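Local coordinates for putative dihydrodipicolinate synthase family protein (Coccidioides immitis, PDB 3QFE) that is of undetermined function but belongs to the dihydrodipicolinate synthase family, whose members are built on a TIM barrel, at residues Y109-P114 and P141-N146. Residues are numbered along the deposited sequence; the frame is centred on the assembly and turned at random.
Sequences YVLVLP and PVVIYN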
# COMPACT_ATOMS: atom_id res chain seq x y z
N TYR A 109 9.82 -2.46 -7.29
CA TYR A 109 10.33 -1.57 -6.27
C TYR A 109 10.25 -2.24 -4.90
O TYR A 109 9.39 -3.13 -4.67
CB TYR A 109 9.49 -0.29 -6.22
CG TYR A 109 9.07 0.29 -7.56
CD1 TYR A 109 9.98 0.98 -8.37
CD2 TYR A 109 7.78 0.19 -7.99
CE1 TYR A 109 9.59 1.53 -9.58
CE2 TYR A 109 7.37 0.74 -9.20
CZ TYR A 109 8.27 1.40 -9.98
OH TYR A 109 7.83 1.93 -11.18
N VAL A 110 11.08 -1.79 -3.98
CA VAL A 110 10.96 -2.26 -2.61
C VAL A 110 10.67 -1.10 -1.70
O VAL A 110 11.22 -0.01 -1.86
CB VAL A 110 12.19 -3.08 -2.12
CG1 VAL A 110 12.30 -4.32 -2.93
CG2 VAL A 110 13.48 -2.28 -2.22
N LEU A 111 9.80 -1.36 -0.73
CA LEU A 111 9.36 -0.37 0.22
C LEU A 111 9.96 -0.67 1.60
O LEU A 111 9.70 -1.72 2.19
CB LEU A 111 7.84 -0.40 0.24
CG LEU A 111 7.04 0.52 1.14
CD1 LEU A 111 7.17 1.98 0.76
CD2 LEU A 111 5.57 0.05 1.03
N VAL A 112 10.80 0.23 2.09
CA VAL A 112 11.71 -0.06 3.20
C VAL A 112 11.44 0.78 4.46
O VAL A 112 11.66 1.98 4.46
CB VAL A 112 13.22 0.12 2.76
CG1 VAL A 112 14.21 -0.28 3.88
CG2 VAL A 112 13.53 -0.67 1.49
N LEU A 113 10.99 0.13 5.54
CA LEU A 113 10.92 0.74 6.88
C LEU A 113 12.30 1.07 7.41
O LEU A 113 13.25 0.36 7.10
CB LEU A 113 10.24 -0.20 7.89
CG LEU A 113 8.73 -0.37 7.70
CD1 LEU A 113 8.24 -1.74 8.19
CD2 LEU A 113 7.94 0.79 8.35
N PRO A 114 12.41 2.15 8.21
CA PRO A 114 13.68 2.38 8.88
C PRO A 114 13.89 1.29 9.93
O PRO A 114 12.93 0.61 10.34
CB PRO A 114 13.50 3.77 9.51
CG PRO A 114 12.04 3.96 9.67
CD PRO A 114 11.37 3.12 8.62
N PRO A 141 14.92 -0.41 -7.15
CA PRO A 141 14.76 0.96 -6.61
C PRO A 141 14.03 0.99 -5.26
O PRO A 141 13.11 0.20 -5.03
CB PRO A 141 13.94 1.68 -7.70
CG PRO A 141 14.11 0.87 -8.95
CD PRO A 141 14.39 -0.55 -8.52
N VAL A 142 14.41 1.92 -4.39
CA VAL A 142 13.98 1.92 -2.99
C VAL A 142 13.00 3.06 -2.66
O VAL A 142 13.26 4.21 -2.98
CB VAL A 142 15.22 1.98 -2.05
CG1 VAL A 142 14.84 2.33 -0.61
CG2 VAL A 142 16.01 0.67 -2.13
N VAL A 143 11.89 2.72 -2.03
CA VAL A 143 10.96 3.72 -1.49
C VAL A 143 11.03 3.67 0.04
O VAL A 143 10.81 2.62 0.66
CB VAL A 143 9.50 3.52 -2.00
CG1 VAL A 143 8.58 4.61 -1.46
CG2 VAL A 143 9.45 3.54 -3.53
N ILE A 144 11.35 4.81 0.65
CA ILE A 144 11.42 4.94 2.10
C ILE A 144 10.01 4.76 2.61
O ILE A 144 9.06 5.34 2.05
CB ILE A 144 11.97 6.32 2.51
CG1 ILE A 144 13.41 6.49 2.04
CG2 ILE A 144 11.88 6.53 4.02
CD1 ILE A 144 13.89 7.95 1.99
N TYR A 145 9.86 3.91 3.61
CA TYR A 145 8.57 3.65 4.23
C TYR A 145 8.63 4.28 5.60
O TYR A 145 9.26 3.76 6.51
CB TYR A 145 8.34 2.15 4.35
CG TYR A 145 6.93 1.67 4.69
CD1 TYR A 145 6.64 0.30 4.63
CD2 TYR A 145 5.90 2.55 5.07
CE1 TYR A 145 5.37 -0.19 4.95
CE2 TYR A 145 4.62 2.08 5.40
CZ TYR A 145 4.36 0.70 5.32
OH TYR A 145 3.11 0.17 5.62
N ASN A 146 7.99 5.43 5.73
CA ASN A 146 7.97 6.14 6.99
C ASN A 146 6.73 5.76 7.80
O ASN A 146 5.65 6.33 7.58
CB ASN A 146 8.01 7.65 6.74
CG ASN A 146 8.54 8.42 7.94
OD1 ASN A 146 9.01 7.84 8.92
ND2 ASN A 146 8.49 9.76 7.86
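Y109 stands at the N-terminal ends of parallel strands 109-112 and 142-146, just before their first bridge, V110 with V142. With its CG anti to the carbonyl carbon (chi1 -41°), the edge of the Y109 ring meets P141, Y109 CD1 lying 4.1 Å from P141 CB, while its OH is hydrogen-bonded to the carbonyl of P7. P141, just ahead of strand 142-146, has no N-H to give, but its O takes a straight bond from V110 N at 3.0 Å. V110 O in turn receives V143 N, and the beta-branched V110 and V142 cross obliquely on one face of the sheet, V110 CG2 meeting V142 CG2 at 3.9 Å.

L111 turns to the other face, beside V143 and Y145. With CG anti to the backbone N, it sets CD1 3.7 Å from V143 CG1 and lays CD2 over the Y145 ring, 4.1 Å from its centroid, a CH-pi contact. V112 returns to the valine face, its CG2 against V142 CG1; its N bonds V143 O at 2.8 Å. Its O accepts Y145 N from above the carbonyl plane, a more bent approach (C=O...N 125°) than the other three as strand 109-112 ends.

L113 runs alongside Y145 and puts CD2 over the opposite ring face, again 4.1 Å from the centroid. The flat phenol thus sits between two leucines, while its OH reaches the T54 hydroxyl. P114 has no N-H, so its CD takes that place against Y145 O, 3.1 Å away, and backbone hydrogen bonding between the segments goes no further.

Helix 124-137 makes the right-handed beta-alpha-beta crossover; outside the barrel its F130 and F131 cover V112, F131 also touching P114 and I144. L111, V143 and Y145 face the barrel interior. Strands 83-86 and 171-176 flank the pair, the former bringing M84 against Y109, L111 and V143.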